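Thiol:disulfide interchange protein DsbA (Neisseria meningitidis serogroup B, PDB 2ZNM) probably acts as a periplasmic thiol:disulfide oxidoreductase of the DsbA-like thioredoxin family, exchanging disulfides with substrate proteins through a CXXC redox centre. Local coordinates at residues C37-P42 against V91-Y96; G31-H36 against V62-E67; G22-L27 against E177-V182; M74-N79 against P130-A135. All blocks are in the same frame, centred on the assembly; numbering follows the deposited sequence.

Interaction 1: C37-P42 against V91-Y96; sequences CHHFDP and VFKAVY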
# COMPACT_ATOMS: atom_id res chain seq x y z
N CYS A 37 9.49 7.32 10.98
CA CYS A 37 9.70 8.30 12.04
C CYS A 37 8.56 9.32 12.24
O CYS A 37 8.41 9.86 13.34
CB CYS A 37 11.07 8.98 11.89
SG CYS A 37 11.14 10.40 10.79
N HIS A 38 7.76 9.59 11.21
CA HIS A 38 6.63 10.51 11.40
C HIS A 38 5.27 9.85 11.23
O HIS A 38 4.27 10.54 11.07
CB HIS A 38 6.73 11.77 10.50
CG HIS A 38 7.93 12.64 10.78
ND1 HIS A 38 8.09 13.34 11.95
CD2 HIS A 38 9.01 12.92 10.01
CE1 HIS A 38 9.23 14.01 11.90
NE2 HIS A 38 9.80 13.77 10.73
N HIS A 39 5.23 8.51 11.27
CA HIS A 39 3.99 7.73 11.09
C HIS A 39 3.38 7.92 9.69
O HIS A 39 2.15 7.89 9.52
CB HIS A 39 2.94 8.03 12.17
CG HIS A 39 3.47 7.97 13.57
ND1 HIS A 39 3.57 6.79 14.28
CD2 HIS A 39 3.92 8.94 14.40
CE1 HIS A 39 4.06 7.04 15.48
NE2 HIS A 39 4.29 8.33 15.58
N PHE A 40 4.23 8.15 8.70
CA PHE A 40 3.82 8.09 7.30
C PHE A 40 5.02 7.62 6.49
O PHE A 40 6.17 7.88 6.85
CB PHE A 40 3.26 9.44 6.80
CG PHE A 40 4.31 10.52 6.62
CD1 PHE A 40 4.97 10.67 5.40
CD2 PHE A 40 4.64 11.37 7.66
CE1 PHE A 40 5.95 11.65 5.24
CE2 PHE A 40 5.61 12.36 7.51
CZ PHE A 40 6.27 12.50 6.30
N ASP A 41 4.73 6.92 5.40
CA ASP A 41 5.73 6.44 4.45
C ASP A 41 6.37 7.59 3.62
O ASP A 41 5.71 8.20 2.79
CB ASP A 41 5.07 5.42 3.53
CG ASP A 41 6.06 4.63 2.72
OD1 ASP A 41 5.80 3.46 2.49
OD2 ASP A 41 7.08 5.18 2.28
N PRO A 42 7.67 7.88 3.86
CA PRO A 42 8.35 8.94 3.08
C PRO A 42 8.47 8.64 1.57
O PRO A 42 8.59 9.57 0.77
CB PRO A 42 9.74 9.04 3.73
CG PRO A 42 9.92 7.74 4.47
CD PRO A 42 8.56 7.25 4.85
N VAL A 91 -3.14 5.12 12.81
CA VAL A 91 -3.15 3.67 12.61
C VAL A 91 -1.74 3.07 12.77
O VAL A 91 -1.54 2.11 13.52
CB VAL A 91 -3.79 3.26 11.25
CG1 VAL A 91 -3.75 1.74 11.08
CG2 VAL A 91 -5.22 3.77 11.14
N PHE A 92 -0.75 3.63 12.07
CA PHE A 92 0.63 3.22 12.30
C PHE A 92 0.97 3.19 13.79
O PHE A 92 1.54 2.21 14.28
CB PHE A 92 1.61 4.15 11.57
CG PHE A 92 1.74 3.87 10.11
CD1 PHE A 92 2.58 2.84 9.67
CD2 PHE A 92 1.06 4.63 9.18
CE1 PHE A 92 2.72 2.58 8.32
CE2 PHE A 92 1.18 4.36 7.82
CZ PHE A 92 2.01 3.33 7.39
N LYS A 93 0.61 4.26 14.51
CA LYS A 93 1.03 4.45 15.89
C LYS A 93 0.43 3.40 16.80
O LYS A 93 1.06 2.96 17.76
CB LYS A 93 0.64 5.85 16.37
CG LYS A 93 1.02 6.15 17.83
CD LYS A 93 0.80 7.60 18.19
CE LYS A 93 0.42 7.75 19.64
NZ LYS A 93 0.57 9.18 20.08
N ALA A 94 -0.81 3.02 16.51
CA ALA A 94 -1.53 2.03 17.29
C ALA A 94 -0.89 0.65 17.06
O ALA A 94 -0.68 -0.11 17.99
CB ALA A 94 -3.00 2.03 16.89
N VAL A 95 -0.56 0.36 15.80
CA VAL A 95 0.13 -0.87 15.44
C VAL A 95 1.54 -0.91 16.09
O VAL A 95 1.92 -1.94 16.66
CB VAL A 95 0.14 -1.07 13.89
CG1 VAL A 95 0.95 -2.29 13.48
CG2 VAL A 95 -1.30 -1.22 13.36
N TYR A 96 2.26 0.23 16.07
CA TYR A 96 3.59 0.35 16.72
C TYR A 96 3.58 0.09 18.22
O TYR A 96 4.49 -0.52 18.75
CB TYR A 96 4.21 1.73 16.53
CG TYR A 96 4.53 2.18 15.11
CD1 TYR A 96 4.42 1.31 14.02
CD2 TYR A 96 4.96 3.48 14.87
CE1 TYR A 96 4.72 1.75 12.73
CE2 TYR A 96 5.26 3.91 13.58
CZ TYR A 96 5.13 3.05 12.52
OH TYR A 96 5.43 3.50 11.26

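Interaction 2: G31-H36 against V62-E67; sequences GYFCVH and VVWQPE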
# COMPACT_ATOMS: atom_id res chain seq x y z
N GLY A 31 2.92 -2.57 5.06
CA GLY A 31 2.32 -3.02 6.30
C GLY A 31 2.30 -1.87 7.28
O GLY A 31 3.17 -1.00 7.24
N TYR A 32 1.31 -1.86 8.17
CA TYR A 32 1.28 -0.89 9.28
C TYR A 32 2.35 -1.15 10.35
O TYR A 32 2.49 -0.36 11.31
CB TYR A 32 -0.11 -0.85 9.91
CG TYR A 32 -1.14 -0.13 9.09
CD1 TYR A 32 -1.04 1.25 8.85
CD2 TYR A 32 -2.24 -0.80 8.57
CE1 TYR A 32 -1.99 1.92 8.10
CE2 TYR A 32 -3.20 -0.14 7.81
CZ TYR A 32 -3.08 1.22 7.58
OH TYR A 32 -4.03 1.88 6.85
N PHE A 33 3.07 -2.26 10.21
CA PHE A 33 4.19 -2.57 11.09
C PHE A 33 5.52 -2.04 10.53
O PHE A 33 6.59 -2.31 11.10
CB PHE A 33 4.28 -4.09 11.29
CG PHE A 33 4.13 -4.84 10.02
CD1 PHE A 33 5.14 -4.83 9.07
CD2 PHE A 33 2.95 -5.52 9.74
CE1 PHE A 33 4.99 -5.50 7.87
CE2 PHE A 33 2.80 -6.19 8.57
CZ PHE A 33 3.80 -6.18 7.62
N CYS A 34 5.46 -1.33 9.39
CA CYS A 34 6.62 -0.65 8.82
C CYS A 34 6.87 0.61 9.64
O CYS A 34 5.98 1.44 9.76
CB CYS A 34 6.40 -0.28 7.34
SG CYS A 34 6.15 -1.67 6.15
N VAL A 35 8.06 0.74 10.21
CA VAL A 35 8.32 1.82 11.17
C VAL A 35 8.89 3.07 10.49
O VAL A 35 9.99 3.05 9.92
CB VAL A 35 9.16 1.36 12.39
CG1 VAL A 35 9.38 2.52 13.39
CG2 VAL A 35 8.47 0.19 13.09
N HIS A 36 8.11 4.14 10.56
CA HIS A 36 8.44 5.42 9.97
C HIS A 36 8.50 6.44 11.06
O HIS A 36 7.65 6.46 11.95
CB HIS A 36 7.37 5.83 8.96
CG HIS A 36 7.17 4.83 7.87
ND1 HIS A 36 5.98 4.16 7.69
CD2 HIS A 36 8.00 4.38 6.89
CE1 HIS A 36 6.09 3.33 6.66
NE2 HIS A 36 7.30 3.45 6.16
N VAL A 62 -0.24 -5.88 2.83
CA VAL A 62 0.27 -7.23 2.67
C VAL A 62 -0.43 -8.14 3.72
O VAL A 62 -0.70 -7.71 4.82
CB VAL A 62 1.82 -7.12 2.86
CG1 VAL A 62 2.27 -7.47 4.26
CG2 VAL A 62 2.56 -7.82 1.79
N VAL A 63 -0.79 -9.37 3.35
CA VAL A 63 -1.39 -10.31 4.31
C VAL A 63 -0.54 -11.58 4.38
O VAL A 63 -0.66 -12.45 3.51
CB VAL A 63 -2.85 -10.70 3.95
CG1 VAL A 63 -3.44 -11.65 5.02
CG2 VAL A 63 -3.73 -9.47 3.77
N TRP A 64 0.31 -11.68 5.41
CA TRP A 64 1.28 -12.77 5.52
C TRP A 64 0.79 -13.92 6.39
O TRP A 64 1.20 -15.06 6.21
CB TRP A 64 2.63 -12.28 6.04
CG TRP A 64 3.43 -11.48 5.06
CD1 TRP A 64 3.45 -11.62 3.70
CD2 TRP A 64 4.34 -10.41 5.36
NE1 TRP A 64 4.30 -10.70 3.13
CE2 TRP A 64 4.87 -9.95 4.13
CE3 TRP A 64 4.77 -9.81 6.55
CZ2 TRP A 64 5.80 -8.92 4.06
CZ3 TRP A 64 5.70 -8.78 6.48
CH2 TRP A 64 6.21 -8.35 5.24
N GLN A 65 -0.08 -13.59 7.35
CA GLN A 65 -0.68 -14.59 8.24
C GLN A 65 -2.18 -14.31 8.27
O GLN A 65 -2.59 -13.16 8.13
CB GLN A 65 -0.08 -14.51 9.65
CG GLN A 65 1.43 -14.77 9.74
CD GLN A 65 1.85 -16.12 9.14
OE1 GLN A 65 1.15 -17.13 9.27
NE2 GLN A 65 3.01 -16.14 8.49
N PRO A 66 -3.00 -15.37 8.45
CA PRO A 66 -4.46 -15.21 8.39
C PRO A 66 -5.01 -14.08 9.25
O PRO A 66 -5.97 -13.41 8.84
CB PRO A 66 -4.97 -16.57 8.87
CG PRO A 66 -3.91 -17.52 8.42
CD PRO A 66 -2.63 -16.77 8.70
N GLU A 67 -4.40 -13.87 10.42
CA GLU A 67 -4.76 -12.84 11.38
C GLU A 67 -4.59 -11.44 10.78
O GLU A 67 -5.25 -10.47 11.18
CB GLU A 67 -3.86 -12.95 12.61
CG GLU A 67 -3.97 -14.26 13.42
CD GLU A 67 -3.23 -15.46 12.81
OE1 GLU A 67 -2.16 -15.29 12.20
OE2 GLU A 67 -3.72 -16.60 12.98

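Interaction 3: G22-L27 against E177-V182; sequences GKIEVL and ELVAKV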
# COMPACT_ATOMS: atom_id res chain seq x y z
N GLY A 22 -4.74 2.96 -19.14
CA GLY A 22 -4.31 4.21 -19.79
C GLY A 22 -3.19 4.93 -19.05
O GLY A 22 -2.24 5.40 -19.67
N LYS A 23 -3.33 5.04 -17.72
CA LYS A 23 -2.27 5.55 -16.84
C LYS A 23 -1.32 4.44 -16.40
O LYS A 23 -1.60 3.26 -16.58
CB LYS A 23 -2.87 6.23 -15.60
CG LYS A 23 -3.64 7.51 -15.88
CD LYS A 23 -4.62 7.82 -14.77
CE LYS A 23 -5.93 8.38 -15.32
NZ LYS A 23 -6.75 8.97 -14.22
N ILE A 24 -0.19 4.84 -15.83
CA ILE A 24 0.85 3.92 -15.39
C ILE A 24 0.78 3.81 -13.88
O ILE A 24 1.02 4.78 -13.15
CB ILE A 24 2.27 4.38 -15.87
CG1 ILE A 24 2.28 4.59 -17.39
CG2 ILE A 24 3.33 3.36 -15.48
CD1 ILE A 24 3.41 5.46 -17.88
N GLU A 25 0.44 2.61 -13.41
CA GLU A 25 0.35 2.35 -11.98
C GLU A 25 1.71 2.22 -11.34
O GLU A 25 2.64 1.64 -11.90
CB GLU A 25 -0.46 1.08 -11.73
CG GLU A 25 -0.71 0.73 -10.26
CD GLU A 25 -1.73 -0.40 -10.14
OE1 GLU A 25 -2.95 -0.10 -10.21
OE2 GLU A 25 -1.32 -1.57 -10.00
N VAL A 26 1.82 2.81 -10.15
CA VAL A 26 2.93 2.52 -9.25
C VAL A 26 2.29 1.96 -7.98
O VAL A 26 1.65 2.67 -7.21
CB VAL A 26 3.79 3.77 -8.98
CG1 VAL A 26 4.94 3.43 -8.02
CG2 VAL A 26 4.34 4.30 -10.28
N LEU A 27 2.41 0.65 -7.83
CA LEU A 27 1.75 -0.04 -6.74
C LEU A 27 2.76 -0.36 -5.64
O LEU A 27 3.83 -0.94 -5.91
CB LEU A 27 1.07 -1.31 -7.26
CG LEU A 27 0.71 -2.51 -6.37
CD1 LEU A 27 -0.37 -2.16 -5.37
CD2 LEU A 27 0.28 -3.67 -7.27
N GLU A 177 12.45 5.64 -13.99
CA GLU A 177 12.93 5.01 -15.22
C GLU A 177 12.00 3.89 -15.70
O GLU A 177 11.82 3.70 -16.90
CB GLU A 177 14.35 4.46 -15.03
CG GLU A 177 15.46 5.51 -15.16
CD GLU A 177 16.86 4.89 -15.22
OE1 GLU A 177 17.16 3.96 -14.43
OE2 GLU A 177 17.68 5.35 -16.06
N LEU A 178 11.42 3.15 -14.76
CA LEU A 178 10.47 2.08 -15.05
C LEU A 178 9.14 2.59 -15.60
O LEU A 178 8.53 1.95 -16.45
CB LEU A 178 10.22 1.23 -13.80
CG LEU A 178 10.75 -0.22 -13.68
CD1 LEU A 178 11.95 -0.53 -14.56
CD2 LEU A 178 11.05 -0.56 -12.21
N VAL A 179 8.70 3.74 -15.10
CA VAL A 179 7.50 4.40 -15.62
C VAL A 179 7.75 4.86 -17.07
O VAL A 179 6.87 4.75 -17.91
CB VAL A 179 7.07 5.59 -14.72
CG1 VAL A 179 5.99 6.42 -15.38
CG2 VAL A 179 6.59 5.09 -13.36
N ALA A 180 8.97 5.34 -17.34
CA ALA A 180 9.37 5.74 -18.70
C ALA A 180 9.53 4.53 -19.62
O ALA A 180 9.30 4.63 -20.83
CB ALA A 180 10.64 6.57 -18.67
N LYS A 181 9.93 3.40 -19.04
CA LYS A 181 10.02 2.12 -19.76
C LYS A 181 8.64 1.62 -20.19
O LYS A 181 8.43 1.25 -21.34
CB LYS A 181 10.74 1.07 -18.90
CG LYS A 181 11.00 -0.27 -19.59
CD LYS A 181 11.78 -1.21 -18.68
CE LYS A 181 11.88 -2.62 -19.27
NZ LYS A 181 12.83 -2.69 -20.42
N VAL A 182 7.70 1.63 -19.24
CA VAL A 182 6.32 1.19 -19.47
C VAL A 182 5.62 2.08 -20.52
O VAL A 182 5.00 1.57 -21.45
CB VAL A 182 5.51 1.11 -18.12
CG1 VAL A 182 4.01 1.06 -18.35
CG2 VAL A 182 5.95 -0.09 -17.29

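Interaction 4: M74-N79 against P130-A135; sequences MAAAVN and PEAAAA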
# COMPACT_ATOMS: atom_id res chain seq x y z
N MSE A 74 -8.44 -2.76 7.90
CA MSE A 74 -8.19 -1.38 8.33
C MSE A 74 -7.69 -0.51 7.16
O MSE A 74 -8.22 0.59 6.92
CB MSE A 74 -7.21 -1.34 9.51
CG MSE A 74 -6.99 0.06 10.08
SE MSE A 74 -8.65 0.98 10.62
CE MSE A 74 -8.90 0.23 12.42
N ALA A 75 -6.69 -1.00 6.43
CA ALA A 75 -6.15 -0.28 5.27
C ALA A 75 -7.24 -0.02 4.25
O ALA A 75 -7.29 1.05 3.67
CB ALA A 75 -5.00 -1.05 4.62
N ALA A 76 -8.11 -1.00 4.02
CA ALA A 76 -9.19 -0.81 3.08
C ALA A 76 -10.18 0.23 3.59
O ALA A 76 -10.63 1.05 2.83
CB ALA A 76 -9.90 -2.13 2.77
N ALA A 77 -10.50 0.17 4.88
CA ALA A 77 -11.41 1.14 5.50
C ALA A 77 -10.93 2.59 5.33
O ALA A 77 -11.69 3.46 4.89
CB ALA A 77 -11.62 0.82 6.96
N VAL A 78 -9.65 2.83 5.66
CA VAL A 78 -9.00 4.13 5.54
C VAL A 78 -9.06 4.68 4.11
O VAL A 78 -9.52 5.81 3.88
CB VAL A 78 -7.54 4.05 6.03
CG1 VAL A 78 -6.82 5.35 5.78
CG2 VAL A 78 -7.47 3.70 7.54
N ASN A 79 -8.59 3.87 3.16
CA ASN A 79 -8.64 4.23 1.75
C ASN A 79 -10.06 4.55 1.30
O ASN A 79 -10.29 5.59 0.68
CB ASN A 79 -8.03 3.12 0.87
CG ASN A 79 -8.03 3.48 -0.62
OD1 ASN A 79 -7.94 4.65 -0.98
ND2 ASN A 79 -8.14 2.47 -1.48
N PRO A 130 -19.27 -3.91 2.57
CA PRO A 130 -18.79 -5.07 1.81
C PRO A 130 -17.56 -4.78 0.96
O PRO A 130 -16.73 -5.67 0.78
CB PRO A 130 -20.00 -5.44 0.91
CG PRO A 130 -20.86 -4.23 0.88
CD PRO A 130 -20.64 -3.53 2.20
N GLU A 131 -17.45 -3.55 0.47
CA GLU A 131 -16.29 -3.10 -0.30
C GLU A 131 -14.97 -3.32 0.44
O GLU A 131 -14.02 -3.85 -0.13
CB GLU A 131 -16.46 -1.62 -0.70
CG GLU A 131 -17.57 -1.34 -1.75
CD GLU A 131 -19.00 -1.32 -1.19
OE1 GLU A 131 -19.18 -1.28 0.06
OE2 GLU A 131 -19.95 -1.32 -2.01
N ALA A 132 -14.93 -2.96 1.72
CA ALA A 132 -13.69 -3.05 2.51
C ALA A 132 -13.31 -4.49 2.89
O ALA A 132 -12.13 -4.83 2.91
CB ALA A 132 -13.79 -2.19 3.75
N ALA A 133 -14.32 -5.31 3.19
CA ALA A 133 -14.07 -6.72 3.46
C ALA A 133 -13.53 -7.41 2.20
O ALA A 133 -12.56 -8.17 2.28
CB ALA A 133 -15.34 -7.40 3.97
N ALA A 134 -14.12 -7.11 1.05
CA ALA A 134 -13.66 -7.62 -0.24
C ALA A 134 -12.23 -7.20 -0.55
O ALA A 134 -11.40 -8.04 -0.94
CB ALA A 134 -14.60 -7.17 -1.36
N ALA A 135 -11.94 -5.91 -0.37
CA ALA A 135 -10.63 -5.35 -0.65
C ALA A 135 -9.55 -6.01 0.21
O ALA A 135 -8.44 -6.25 -0.26
CB ALA A 135 -10.64 -3.85 -0.44

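Interaction 1: C37-P42 against V91-Y96
His39 carries most of this contact, resting on helix 84-97 at Phe92, Lys93 and Tyr96. Its backbone adopts a left-handed conformation, and CG lies beside its own N, opposite the carbonyl carbon (chi1 -50°), which brings the imidazole over to Lys93 and Tyr96. At the root of the side chain, His39 CB meets Phe92 CB at 4.1 Å, and this Phe92 carbon lies at the edge of the imidazole, near its plane. Farther out, His39 ND1 comes within 3.4 Å of Tyr96 CE2. The two rings touch rim to rim, with centroids 5.4 Å apart and planes 29° from parallel. Lys93 lends only the base of its chain, His39 ND1 standing 3.7 Å from Lys93 CB. On the backbone side, His39 O approaches Phe92 CD2 obliquely at 3.5 Å. Asp41 then closes the loop by capping helix 42-50 through a bond from Leu43 N to OD2. The hydroxyl of Tyr96 is engaged by Cys34 and His36. Starting at Cys37, the second cysteine of the predicted redox-active CXXC motif, the loop follows strand 24-30, lays His39 against helix 84-97 and runs into helix 42-50.

Interaction 2: G31-H36 against V62-E67
Phe33 holds its ring with CG between the backbone N and the carbonyl carbon (chi1 45°), the crowded position, and from there the ring reaches Val62 and Trp64. Trp64 answers with CG beside its own N, opposite the carbonyl carbon (chi1 -73°), which together with chi2 swings CZ3 to the phenyl. The touching atoms are Phe33 CZ and Trp64 CZ3, 3.4 Å apart, with Phe33 CE1 at 3.6 Å from the same Trp64 CZ3. The planes are tilted by 30° and the rings offset, meeting mainly at their rims. Val62 fills the corner between them: its CG1 meets the edge of the phenyl ring at CZ of Phe33, 3.9 Å away, and also lies over the centre of one indole face. One face of the Phe33 ring rests, toward its rim, over the CA of Gly31. Gly31 opens a type I turn closed by Cys34 N donating to Gly31 O at 3.2 Å, and Gly31 N gives a weak bond to Cys34 SG at 3.5 Å. Cys34 is the first cysteine of the CXXC motif predicted to be redox-active, here without its disulfide. The rotation of the indole is fixed by a hydrogen bond from Trp64 NE1 to Ile148 O. Backbone bonds between Val62 and Phe30 place the second segment just past neighbouring parallel strands of the thioredoxin sheet. No hydrogen bond crosses between the segments, so the contact is apolar, and van der Waals touch between two rings and a valine methyl joins them beside the turn that carries Cys34.

Interaction 3: G22-L27 against E177-V182
Ile24 of strand 24-30 packs on Val179 and Val182, three residues apart on helix 167-185, and Val26 packs on Val179. Ile24 does most of the work. CG1 lies beside the backbone N (chi1 -54°) and the chain extends beyond it, carrying CD1 out over the helix, where Ile24 CD1 meets Val179 CG1 at 3.7 Å. The same methyl touches the helix backbone, Ile24 CD1 to Val179 O being 3.5 Å. The other branch lies chiefly against Val182, with Ile24 CG2 3.7 Å from Val182 CG1, and also near Val179; the side chains of Ile24 and Val182 lie antiparallel, passing alongside. This is strand-to-helix packing in a thioredoxin fold, with the C-terminal helix packed on one face of the central sheet. The short segments approach to 9.3 Å between axes and run roughly antiparallel, at 146°. Strand 24-30 sits between strands 153-156 and 55-61, and the helix also packs on the former through Val179 against Val156. One strand repeat beyond Ile24, Val26 stands roughly perpendicular to Val179, with Val26 CG2 at 3.9 Å from Val179 CG2. Val179 thus divides its methyls, CG1 serving Ile24 and CG2 serving Val26. Between these two strand residues, Glu25 points away from the helix, and its buried carboxylate finds a salt bridge with Arg58 and a bond from Glu19 N.

Interaction 4: M74-N79 against P130-A135
Ala76 meets Ala132 and Ala135 where two helices of the DsbA-type helical insertion in the thioredoxin fold cross. Helix 69-81 opens the all-helical region that separates strands 55-61 and 153-156, and helix 130-145 closes it. The short segments run at 135° to each other, roughly antiparallel, with axes 8.2 Å apart at closest approach. Such closeness is possible because the touching side chains of the two segments are all alanines: the CA of Ala76 and the CA of Ala132 are 5.1 Å apart. Ala76 has the largest share of buried surface, its methyl pointing toward the partner helix. Its CB reaches two residues on successive turns, lying 4.0 Å from Ala132 CB and 3.7 Å from Ala135 CB. Ala132 returns the approach, directing its own methyl at helix 69-81, where it also touches Leu80. Ala135, a turn further along, is partly exposed and adds the smallest patch of the three, meeting Ala76 through its methyl. No hydrogen bond links the segments, and each helix keeps its own i to i+4 backbone bonds through the crossing. Beside the crossing, Ala77 touches Leu123 and Tyr127 of helix 120-127. The backbones themselves come into play at two points: Ala132 CB stands 4.2 Å from Ala77 N, and Ala76 CB lies 3.5 Å from the carbonyl oxygen O of Ala132.

How the interactions relate
Interactions 1 and 2, their centres 12 Å apart, share the predicted redox-active CXXC motif, Cys34 in interaction 2 and Cys37 in interaction 1, and segment 31-36 runs directly into 37-42. Tyr96 joins them, its OH 2.6 Å from Cys34 O and 2.8 Å from His36 N, probable hydrogen bonds that tie the loop to helix 84-97. Interaction 4 lies within the helical region and touches both: Val91 CG1 is 3.8 Å from CG of Met74 (selenomethionine here), and Tyr32 OH is 3.4 Å from Ala75 CA. Interaction 3 stands apart, its centre about 25 Å from those of interactions 2 and 4 and about 27 Å from interaction 1. Strand 24-30 nevertheless leads from it straight to the redox loop.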